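Local coordinates for CT253 (PDB 6UXC), which is of unknown function but is probably a chlamydial lipoprotein made with a signal peptide, and binds a sodium ion in the crystal, at residues S46-I49 with S50-H54; Q142-S146 with G147-Y151; A68-A71 with A72-F75; M169-R172 with L173-I177. All coordinates share one frame; numbering follows the deposited sequence.

Interaction 1: residues S46-I49 with S50-H54; sequences SEEI and SRRLH. With NA (sodium ion), chain C.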
loop_
_atom_site.group_PDB
_atom_site.type_symbol
_atom_site.label_atom_id
_atom_site.label_comp_id
_atom_site.label_asym_id
_atom_site.label_seq_id
_atom_site.Cartn_x
_atom_site.Cartn_y
_atom_site.Cartn_z
ATOM N N SER A 46 1.441 -4.594 3.114
ATOM C CA SER A 46 2.662 -3.873 3.473
ATOM C C SER A 46 3.890 -4.524 2.862
ATOM O O SER A 46 4.767 -3.842 2.309
ATOM C CB SER A 46 2.815 -3.816 4.988
ATOM O OG SER A 46 1.808 -3.026 5.587
ATOM N N GLU A 47 3.992 -5.840 2.987
ATOM C CA GLU A 47 5.173 -6.523 2.490
ATOM C C GLU A 47 5.247 -6.457 0.971
ATOM O O GLU A 47 6.316 -6.212 0.399
ATOM C CB GLU A 47 5.184 -7.975 2.943
ATOM C CG GLU A 47 6.416 -8.680 2.386
ATOM C CD GLU A 47 6.626 -10.054 2.962
ATOM O OE1 GLU A 47 7.024 -10.954 2.201
ATOM O OE2 GLU A 47 6.372 -10.234 4.167
ATOM N N GLU A 48 4.119 -6.697 0.294
ATOM C CA GLU A 48 4.150 -6.774 -1.158
ATOM C C GLU A 48 4.416 -5.408 -1.782
ATOM O O GLU A 48 5.132 -5.313 -2.787
ATOM C CB GLU A 48 2.837 -7.370 -1.674
ATOM C CG GLU A 48 2.649 -8.862 -1.343
ATOM C CD GLU A 48 3.639 -9.768 -2.075
ATOM O OE1 GLU A 48 4.128 -9.382 -3.166
ATOM O OE2 GLU A 48 3.930 -10.870 -1.571
ATOM N N ILE A 49 3.867 -4.346 -1.201
ATOM C CA ILE A 49 4.183 -3.015 -1.707
ATOM C C ILE A 49 5.617 -2.662 -1.363
ATOM O O ILE A 49 6.354 -2.127 -2.198
ATOM C CB ILE A 49 3.190 -1.968 -1.170
ATOM C CG1 ILE A 49 1.795 -2.278 -1.699
ATOM C CG2 ILE A 49 3.637 -0.581 -1.579
ATOM C CD1 ILE A 49 0.682 -1.606 -0.888
ATOM N N SER A 50 6.045 -2.984 -0.148
ATOM C CA SER A 50 7.426 -2.691 0.229
ATOM C C SER A 50 8.406 -3.413 -0.678
ATOM O O SER A 50 9.388 -2.820 -1.136
ATOM C CB SER A 50 7.660 -3.055 1.703
ATOM O OG SER A 50 9.053 -2.889 2.066
ATOM N N ARG A 51 8.163 -4.695 -0.970
ATOM C CA ARG A 51 9.074 -5.414 -1.849
ATOM C C ARG A 51 9.175 -4.735 -3.216
ATOM O O ARG A 51 10.244 -4.694 -3.834
ATOM C CB ARG A 51 8.635 -6.870 -2.023
ATOM C CG ARG A 51 8.966 -7.761 -0.850
ATOM C CD ARG A 51 8.425 -9.171 -1.062
ATOM N NE ARG A 51 8.693 -10.038 0.073
ATOM C CZ ARG A 51 9.810 -10.741 0.232
ATOM N NH1 ARG A 51 10.779 -10.681 -0.659
ATOM N NH2 ARG A 51 9.953 -11.513 1.293
ATOM N N ARG A 52 8.060 -4.220 -3.719
ATOM C CA ARG A 52 8.067 -3.594 -5.038
ATOM C C ARG A 52 8.698 -2.209 -5.034
ATOM O O ARG A 52 9.281 -1.800 -6.051
ATOM C CB ARG A 52 6.635 -3.545 -5.568
ATOM C CG ARG A 52 6.134 -4.916 -6.039
ATOM C CD ARG A 52 4.655 -4.876 -6.404
ATOM N NE ARG A 52 4.206 -6.141 -6.988
ATOM C CZ ARG A 52 3.914 -7.231 -6.282
ATOM N NH1 ARG A 52 4.026 -7.226 -4.951
ATOM N NH2 ARG A 52 3.521 -8.333 -6.909
ATOM N N LEU A 53 8.553 -1.458 -3.944
ATOM C CA LEU A 53 9.253 -0.180 -3.866
ATOM C C LEU A 53 10.742 -0.426 -3.744
ATOM O O LEU A 53 11.553 0.311 -4.324
ATOM C CB LEU A 53 8.732 0.630 -2.683
ATOM C CG LEU A 53 7.269 1.049 -2.716
ATOM C CD1 LEU A 53 6.899 1.705 -1.375
ATOM C CD2 LEU A 53 7.035 2.016 -3.830
ATOM N N HIS A 54 11.115 -1.486 -3.015
ATOM C CA HIS A 54 12.520 -1.898 -2.920
ATOM C C HIS A 54 13.063 -2.293 -4.293
ATOM O O HIS A 54 14.110 -1.798 -4.731
ATOM C CB HIS A 54 12.633 -3.054 -1.912
ATOM C CG HIS A 54 14.007 -3.595 -1.746
ATOM N ND1 HIS A 54 14.247 -4.895 -1.381
ATOM C CD2 HIS A 54 15.217 -3.021 -1.923
ATOM C CE1 HIS A 54 15.550 -5.102 -1.329
ATOM N NE2 HIS A 54 16.161 -3.982 -1.663
HETATM NA NA NA C . 13.938 0.678 -4.860
HETATM O O HOH W 1 15.103 0.667 -2.527
HETATM O O HOH W 2 16.473 0.569 -4.994
#
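Two i to i+4 salt bridges run along helix 41-55, just before the carbonyl oxygens at its C-terminal end that bind a sodium ion. Glu47 pairs with Arg51 and Glu48 with Arg52. The side chains of Glu47 and Arg51 lie side by side and point the same way. Arg51 turns the edge of its guanidinium to Glu47 OE1, which takes both NE at 2.9 Å and NH2 at 3.1 Å. Both donors come from the same face of the carboxylate, whose plane is turned 47° from the guanidinium. Glu47 OE2 goes to Arg157, so this acid joins two arginines.

The second pair is built differently. The chain of Glu48 folds back at chi2 (-67°) and brings OE1 to Arg52 NH1, 2.8 Å away, through its anti lone pair. Arg52 NH1 also bonds to the backbone O of Glu48 at 3.1 Å. That carbonyl takes Arg52 N from the other face of its plane. Glu48 OE2 is held by Trp156.

Ile49 CG2 rests on Leu53 CD1 at 4.0 Å on the buried side. Beyond the salt bridges, Leu53 O and His54 O each bind the sodium at 2.5 Å. Two waters and the carbonyl oxygens of Ser56 and Leu59 complete its site. Helix 41-55 lays Ile49 and Leu53 on Met23 of strand 19-28, while Glu48 and Arg52 pack on Phe174 of helix 165-184.

Interaction 2: residues Q142-S146 with G147-Y151; sequences QSLAS and GSNDY
From Leu144, where strand 131-143 has ended, the chain turns through residues 144-146 with helical backbone angles, and this brings Leu144 O to face Asn149. Asn149 ND2 donates to Leu144 O at 2.9 Å, with an N-H...O angle of 149°. The donor is tilted 17° from the carbonyl plane. The side chains of Leu144 and Asn149 cross at about a right angle. Leu144 CD2 touches Asn149 OD1 at 3.5 Å, so the leucine meets the oxygen side of the amide while its own carbonyl takes the nitrogen.

The hydroxyl of Tyr151 settles which way the amide faces. It donates to Asn149 OD1 at 2.7 Å, in the carbonyl plane and on a lone pair. The same hydroxyl has a second partner in Met166 N. One face of the tyrosine ring lies against the carbonyl carbon of Asn149.

Ser146 ties the turn to the strand end. Its OG sits beside its own backbone N (chi1 -54°), and both donate to Ser143 O from one face, OG at 2.8 Å. Gln142 NE2 in turn donates to Ser146 OG at 3.0 Å.

Further along, Ser148 OG accepts from Asp150 N at 3.0 Å. This is an ST turn, and Asp150 is the centre of an inverse gamma turn. The whole is a surface loop leading from an edge strand toward helix 165-184, held by short-range bonds of side chains to the backbone and to one another.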
loop_
_atom_site.group_PDB
_atom_site.type_symbol
_atom_site.label_atom_id
_atom_site.label_comp_id
_atom_site.label_asym_id
_atom_site.label_seq_id
_atom_site.Cartn_x
_atom_site.Cartn_y
_atom_site.Cartn_z
ATOM N N GLN A 142 -11.599 -9.440 -9.600
ATOM C CA GLN A 142 -11.318 -10.717 -10.242
ATOM C C GLN A 142 -12.479 -11.684 -10.028
ATOM O O GLN A 142 -13.014 -11.813 -8.919
ATOM C CB GLN A 142 -10.021 -11.324 -9.693
ATOM C CG GLN A 142 -9.493 -12.528 -10.467
ATOM C CD GLN A 142 -9.126 -12.173 -11.882
ATOM O OE1 GLN A 142 -8.705 -11.058 -12.149
ATOM N NE2 GLN A 142 -9.297 -13.117 -12.800
ATOM N N SER A 143 -12.849 -12.386 -11.100
ATOM C CA SER A 143 -13.936 -13.354 -11.019
ATOM C C SER A 143 -13.560 -14.491 -10.081
ATOM O O SER A 143 -12.453 -15.025 -10.156
ATOM C CB SER A 143 -14.252 -13.894 -12.415
ATOM O OG SER A 143 -15.143 -14.996 -12.356
ATOM N N LEU A 144 -14.487 -14.856 -9.187
ATOM C CA LEU A 144 -14.231 -15.939 -8.237
ATOM C C LEU A 144 -14.132 -17.294 -8.924
ATOM O O LEU A 144 -13.617 -18.239 -8.322
ATOM C CB LEU A 144 -15.327 -15.987 -7.172
ATOM C CG LEU A 144 -15.314 -14.856 -6.141
ATOM C CD1 LEU A 144 -16.547 -14.967 -5.273
ATOM C CD2 LEU A 144 -14.064 -14.891 -5.286
ATOM N N ALA A 145 -14.591 -17.404 -10.167
ATOM C CA ALA A 145 -14.467 -18.654 -10.900
ATOM C C ALA A 145 -13.096 -18.835 -11.530
ATOM O O ALA A 145 -12.805 -19.933 -12.019
ATOM C CB ALA A 145 -15.540 -18.728 -11.990
ATOM N N SER A 146 -12.253 -17.794 -11.515
ATOM C CA SER A 146 -10.964 -17.818 -12.205
ATOM C C SER A 146 -9.973 -18.811 -11.609
ATOM O O SER A 146 -8.963 -19.119 -12.240
ATOM C CB SER A 146 -10.327 -16.423 -12.159
ATOM O OG SER A 146 -11.214 -15.439 -12.653
ATOM N N GLY A 147 -10.198 -19.278 -10.394
ATOM C CA GLY A 147 -9.249 -20.184 -9.784
ATOM C C GLY A 147 -9.833 -20.698 -8.489
ATOM O O GLY A 147 -11.014 -20.498 -8.209
ATOM N N SER A 148 -8.989 -21.359 -7.705
ATOM C CA SER A 148 -9.435 -21.868 -6.411
ATOM C C SER A 148 -9.591 -20.729 -5.413
ATOM O O SER A 148 -8.817 -19.762 -5.406
ATOM C CB SER A 148 -8.441 -22.892 -5.867
ATOM O OG SER A 148 -8.751 -23.228 -4.516
ATOM N N ASN A 149 -10.596 -20.851 -4.546
ATOM C CA ASN A 149 -10.736 -19.941 -3.421
ATOM C C ASN A 149 -10.471 -20.646 -2.095
ATOM O O ASN A 149 -10.963 -20.213 -1.052
ATOM C CB ASN A 149 -12.117 -19.286 -3.443
ATOM C CG ASN A 149 -12.336 -18.426 -4.690
ATOM O OD1 ASN A 149 -11.699 -17.382 -4.864
ATOM N ND2 ASN A 149 -13.256 -18.852 -5.554
ATOM N N ASP A 150 -9.698 -21.731 -2.122
ATOM C CA ASP A 150 -9.175 -22.338 -0.897
ATOM C C ASP A 150 -7.944 -21.541 -0.491
ATOM O O ASP A 150 -6.821 -21.828 -0.918
ATOM C CB ASP A 150 -8.840 -23.806 -1.120
ATOM C CG ASP A 150 -8.496 -24.532 0.174
ATOM O OD1 ASP A 150 -8.036 -23.852 1.121
ATOM O OD2 ASP A 150 -8.665 -25.774 0.214
ATOM N N TYR A 151 -8.165 -20.513 0.325
ATOM C CA TYR A 151 -7.082 -19.641 0.776
ATOM C C TYR A 151 -6.330 -20.209 1.967
ATOM O O TYR A 151 -5.417 -19.548 2.478
ATOM C CB TYR A 151 -7.631 -18.243 1.066
ATOM C CG TYR A 151 -8.114 -17.661 -0.225
ATOM C CD1 TYR A 151 -7.198 -17.369 -1.244
ATOM C CD2 TYR A 151 -9.456 -17.479 -0.468
ATOM C CE1 TYR A 151 -7.620 -16.881 -2.469
ATOM C CE2 TYR A 151 -9.892 -16.990 -1.690
ATOM C CZ TYR A 151 -8.968 -16.675 -2.674
ATOM O OH TYR A 151 -9.423 -16.222 -3.905
#

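Interaction 3: residues A68-A71 with A72-F75; sequences AGVA and AQFF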
loop_
_atom_site.group_PDB
_atom_site.type_symbol
_atom_site.label_atom_id
_atom_site.label_comp_id
_atom_site.label_asym_id
_atom_site.label_seq_id
_atom_site.Cartn_x
_atom_site.Cartn_y
_atom_site.Cartn_z
ATOM N N ALA A 68 3.320 4.773 16.024
ATOM C CA ALA A 68 1.954 4.579 15.551
ATOM C C ALA A 68 1.280 5.901 15.238
ATOM O O ALA A 68 0.636 6.041 14.190
ATOM C CB ALA A 68 1.148 3.809 16.602
ATOM N N GLY A 69 1.466 6.893 16.106
ATOM C CA GLY A 69 0.759 8.146 15.937
ATOM C C GLY A 69 1.366 8.979 14.838
ATOM O O GLY A 69 0.659 9.728 14.158
ATOM N N VAL A 70 2.666 8.828 14.617
ATOM C CA VAL A 70 3.303 9.563 13.541
ATOM C C VAL A 70 2.882 8.994 12.191
ATOM O O VAL A 70 2.664 9.738 11.240
ATOM C CB VAL A 70 4.829 9.552 13.715
ATOM C CG1 VAL A 70 5.556 9.963 12.428
ATOM C CG2 VAL A 70 5.222 10.486 14.871
ATOM N N ALA A 71 2.803 7.673 12.072
ATOM C CA ALA A 71 2.307 7.111 10.822
ATOM C C ALA A 71 0.831 7.440 10.629
ATOM O O ALA A 71 0.383 7.769 9.518
ATOM C CB ALA A 71 2.517 5.599 10.807
ATOM N N ALA A 72 0.054 7.356 11.709
ATOM C CA ALA A 72 -1.391 7.469 11.565
ATOM C C ALA A 72 -1.795 8.817 11.007
ATOM O O ALA A 72 -2.807 8.924 10.289
ATOM C CB ALA A 72 -2.053 7.227 12.921
ATOM N N GLN A 73 -1.052 9.872 11.339
ATOM C CA GLN A 73 -1.489 11.198 10.935
ATOM C C GLN A 73 -1.602 11.321 9.419
ATOM O O GLN A 73 -2.393 12.129 8.925
ATOM C CB GLN A 73 -0.549 12.256 11.526
ATOM C CG GLN A 73 0.778 12.236 11.006
ATOM C CD GLN A 73 1.757 13.009 11.888
ATOM O OE1 GLN A 73 1.414 13.958 12.591
ATOM N NE2 GLN A 73 2.984 12.603 11.823
ATOM N N PHE A 74 -0.829 10.529 8.664
ATOM C CA PHE A 74 -0.875 10.614 7.205
ATOM C C PHE A 74 -2.131 9.996 6.614
ATOM O O PHE A 74 -2.391 10.188 5.418
ATOM C CB PHE A 74 0.371 9.944 6.603
ATOM C CG PHE A 74 1.643 10.682 6.899
ATOM C CD1 PHE A 74 2.378 10.396 8.036
ATOM C CD2 PHE A 74 2.090 11.671 6.033
ATOM C CE1 PHE A 74 3.561 11.103 8.301
ATOM C CE2 PHE A 74 3.239 12.368 6.304
ATOM C CZ PHE A 74 3.973 12.072 7.444
ATOM N N PHE A 75 -2.925 9.294 7.420
ATOM C CA PHE A 75 -4.173 8.688 6.980
ATOM C C PHE A 75 -5.406 9.436 7.453
ATOM O O PHE A 75 -6.520 8.958 7.223
ATOM C CB PHE A 75 -4.255 7.245 7.459
ATOM C CG PHE A 75 -3.188 6.369 6.868
ATOM C CD1 PHE A 75 -3.277 5.975 5.537
ATOM C CD2 PHE A 75 -2.077 5.984 7.602
ATOM C CE1 PHE A 75 -2.326 5.153 4.980
ATOM C CE2 PHE A 75 -1.090 5.180 7.022
ATOM C CZ PHE A 75 -1.224 4.777 5.698
#
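Val70 and Gln73 lie side by side and point the same way, on the short helix 68-72 and the residues after it. Gln73 CG stands between its own backbone N and carbonyl carbon (chi1 67°), and from there the chain runs out extended along Val70. This brings NE2 to 2.9 Å from Val70 O. The bond lies in the carbonyl plane and uses a lone pair, but it is bent at the hydrogen, with an angle of 133°. Val70 CG1 touches the same nitrogen at 3.7 Å. NE2 also donates to Leu85 O, so one amide nitrogen serves two carbonyls.

Phe74 approaches the same stretch of carbonyls with the edge of its ring. Its CD1 lies 3.3 Å from Val70 O, and Ala71 O also lies near the ring plane. Phe75 brings CD2 to 3.6 Å from Ala71 O, at an oblique angle. The rings continue into the core: Phe74 is edge-to-face with Phe123, and Phe75 stacks on Phe27. Both phenylalanines also touch Leu24 of strand 19-28 and Ala97 of strand 94-105.

The backbone bonds change spacing along this piece. Ala72 N bonds to Ala68 O at 2.9 Å, and Gln73 N makes a weak bond to Gly69 O. Phe74 N then goes to Ala71 O at 3.1 Å, three residues back.

Ring hydrogens carry a slight positive charge, so the edge of Phe74 probably suits the two carbonyl oxygens electrostatically. Val70 O thus has both a true donor, the Gln73 amide, and an aromatic edge beside it.

Interaction 4: residues M169-R172 with L173-I177; sequences MHQR and LFREI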
loop_
_atom_site.group_PDB
_atom_site.type_symbol
_atom_site.label_atom_id
_atom_site.label_comp_id
_atom_site.label_asym_id
_atom_site.label_seq_id
_atom_site.Cartn_x
_atom_site.Cartn_y
_atom_site.Cartn_z
ATOM N N MET A 169 -5.941 -10.705 -8.397
ATOM C CA MET A 169 -6.431 -9.358 -8.141
ATOM C C MET A 169 -5.389 -8.542 -7.385
ATOM O O MET A 169 -5.060 -7.413 -7.779
ATOM C CB MET A 169 -7.745 -9.447 -7.357
ATOM C CG MET A 169 -8.474 -8.139 -7.162
ATOM S SD MET A 169 -8.037 -7.362 -5.605
ATOM C CE MET A 169 -8.863 -8.442 -4.426
ATOM N N HIS A 170 -4.828 -9.121 -6.326
ATOM C CA HIS A 170 -3.805 -8.414 -5.551
ATOM C C HIS A 170 -2.607 -8.031 -6.405
ATOM O O HIS A 170 -2.090 -6.912 -6.297
ATOM C CB HIS A 170 -3.350 -9.277 -4.389
ATOM C CG HIS A 170 -4.327 -9.332 -3.263
ATOM N ND1 HIS A 170 -4.049 -9.974 -2.082
ATOM C CD2 HIS A 170 -5.587 -8.845 -3.139
ATOM C CE1 HIS A 170 -5.085 -9.872 -1.269
ATOM N NE2 HIS A 170 -6.035 -9.197 -1.895
ATOM N N GLN A 171 -2.120 -8.967 -7.218
ATOM C CA GLN A 171 -0.939 -8.713 -8.033
ATOM C C GLN A 171 -1.148 -7.497 -8.929
ATOM O O GLN A 171 -0.288 -6.610 -9.004
ATOM C CB GLN A 171 -0.627 -9.967 -8.848
ATOM C CG GLN A 171 0.699 -9.955 -9.542
ATOM C CD GLN A 171 0.912 -11.217 -10.340
ATOM O OE1 GLN A 171 0.040 -11.630 -11.103
ATOM N NE2 GLN A 171 2.062 -11.849 -10.157
ATOM N N ARG A 172 -2.305 -7.411 -9.580
ATOM C CA ARG A 172 -2.536 -6.276 -10.474
ATOM C C ARG A 172 -2.617 -4.981 -9.675
ATOM O O ARG A 172 -2.088 -3.942 -10.099
ATOM C CB ARG A 172 -3.808 -6.482 -11.301
ATOM C CG ARG A 172 -3.668 -7.505 -12.425
ATOM C CD ARG A 172 -4.740 -7.297 -13.507
ATOM N NE ARG A 172 -6.052 -7.211 -12.890
ATOM C CZ ARG A 172 -6.788 -8.269 -12.556
ATOM N NH1 ARG A 172 -6.354 -9.500 -12.828
ATOM N NH2 ARG A 172 -7.969 -8.093 -11.975
ATOM N N LEU A 173 -3.274 -5.030 -8.518
ATOM C CA LEU A 173 -3.401 -3.853 -7.675
ATOM C C LEU A 173 -2.047 -3.386 -7.154
ATOM O O LEU A 173 -1.759 -2.180 -7.164
ATOM C CB LEU A 173 -4.358 -4.170 -6.533
ATOM C CG LEU A 173 -4.740 -3.046 -5.588
ATOM C CD1 LEU A 173 -5.329 -1.847 -6.313
ATOM C CD2 LEU A 173 -5.725 -3.595 -4.558
ATOM N N PHE A 174 -1.197 -4.314 -6.682
ATOM C CA PHE A 174 0.114 -3.906 -6.181
ATOM C C PHE A 174 0.928 -3.275 -7.304
ATOM O O PHE A 174 1.615 -2.270 -7.095
ATOM C CB PHE A 174 0.898 -5.088 -5.615
ATOM C CG PHE A 174 0.235 -5.783 -4.469
ATOM C CD1 PHE A 174 -0.510 -5.102 -3.544
ATOM C CD2 PHE A 174 0.400 -7.145 -4.310
ATOM C CE1 PHE A 174 -1.111 -5.763 -2.488
ATOM C CE2 PHE A 174 -0.193 -7.807 -3.238
ATOM C CZ PHE A 174 -0.939 -7.116 -2.345
ATOM N N ARG A 175 0.856 -3.859 -8.502
ATOM C CA ARG A 175 1.581 -3.297 -9.635
ATOM C C ARG A 175 1.122 -1.877 -9.932
ATOM O O ARG A 175 1.955 -0.989 -10.151
ATOM C CB ARG A 175 1.383 -4.169 -10.864
ATOM C CG ARG A 175 2.102 -5.489 -10.836
ATOM C CD ARG A 175 1.694 -6.247 -12.075
ATOM N NE ARG A 175 2.231 -7.596 -12.138
ATOM C CZ ARG A 175 1.562 -8.643 -12.611
ATOM N NH1 ARG A 175 0.311 -8.510 -13.039
ATOM N NH2 ARG A 175 2.140 -9.833 -12.639
ATOM N N GLU A 176 -0.192 -1.632 -9.884
ATOM C CA GLU A 176 -0.707 -0.300 -10.186
ATOM C C GLU A 176 -0.325 0.696 -9.104
ATOM O O GLU A 176 -0.013 1.858 -9.402
ATOM C CB GLU A 176 -2.230 -0.302 -10.354
ATOM C CG GLU A 176 -2.754 1.078 -10.822
ATOM C CD GLU A 176 -4.247 1.115 -11.194
ATOM O OE1 GLU A 176 -4.583 1.753 -12.218
ATOM O OE2 GLU A 176 -5.080 0.554 -10.474
ATOM N N ILE A 177 -0.373 0.271 -7.843
ATOM C CA ILE A 177 -0.032 1.171 -6.750
ATOM C C ILE A 177 1.390 1.686 -6.941
ATOM O O ILE A 177 1.659 2.890 -6.861
ATOM C CB ILE A 177 -0.199 0.460 -5.398
ATOM C CG1 ILE A 177 -1.686 0.267 -5.055
ATOM C CG2 ILE A 177 0.505 1.239 -4.326
ATOM C CD1 ILE A 177 -1.905 -0.729 -3.923
#
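His170 and Phe174 form the aromatic part of this contact, one turn apart on helix 165-184. Their side chains lie side by side and point the same way. The rings are oblique, with planes at 50° and centroids 5.6 Å apart. Between the side chains, the nearest approach is His170 CB to Phe174 CE2, at 3.7 Å. One face of the Phe174 ring also looks onto His170 O, which stands 3.1 Å above the ring plane, toward the rim. Phe45 of helix 41-55 meets both rings edge-to-face.

Flat polar groups make the next layer. The amide of Gln171 stacks on the guanidinium of Arg175, their planes 22° apart. Gln171 CG lies over the centre of the guanidinium. Gln171 gets there by an extended chain whose CG is anti to the backbone N (chi1 -169°). Arg175 is poorly ordered, so the details of this stack are less certain.

Helix 165-184 packs on the mixed sheet: Met169 and Leu173 lie on Ala116 of strand 113-124, while Phe174 turns to helix 41-55.

Backbone bonds run i to i+4 throughout. Phe174 N to His170 O measures 2.8 Å, and Leu173 N to Met169 O 3.1 Å.

Polar ends reach outward from the segments. The buried imidazole of His170 is satisfied at both nitrogens, ND1 by Glu44 and NE2 by Gln103. Glu176 forms a salt bridge with Arg180.

How the interactions relate
Interactions 1 and 4 touch directly, with centres 11 Å apart. Phe174 is the main link: its CE2 lies 3.4 Å from Glu48 CB, and its CD2 lies 3.7 Å from Arg52 NH1. Ile49 CD1 also meets Ile177 CD1, at 4.1 Å. Interaction 2 meets interaction 4 through Arg172, whose NH1 probably donates to Gln142 OE1 at 2.9 Å. Helix 165-184 thus connects both. Interaction 3 stands apart, its nearest atoms about 8 Å from interaction 1 and about 23 Å from interaction 2. The sodium ion belongs to interaction 1; of the four contacts only this one supplies ligands, Leu53 and His54, while Ser56 and Leu59 lie outside them.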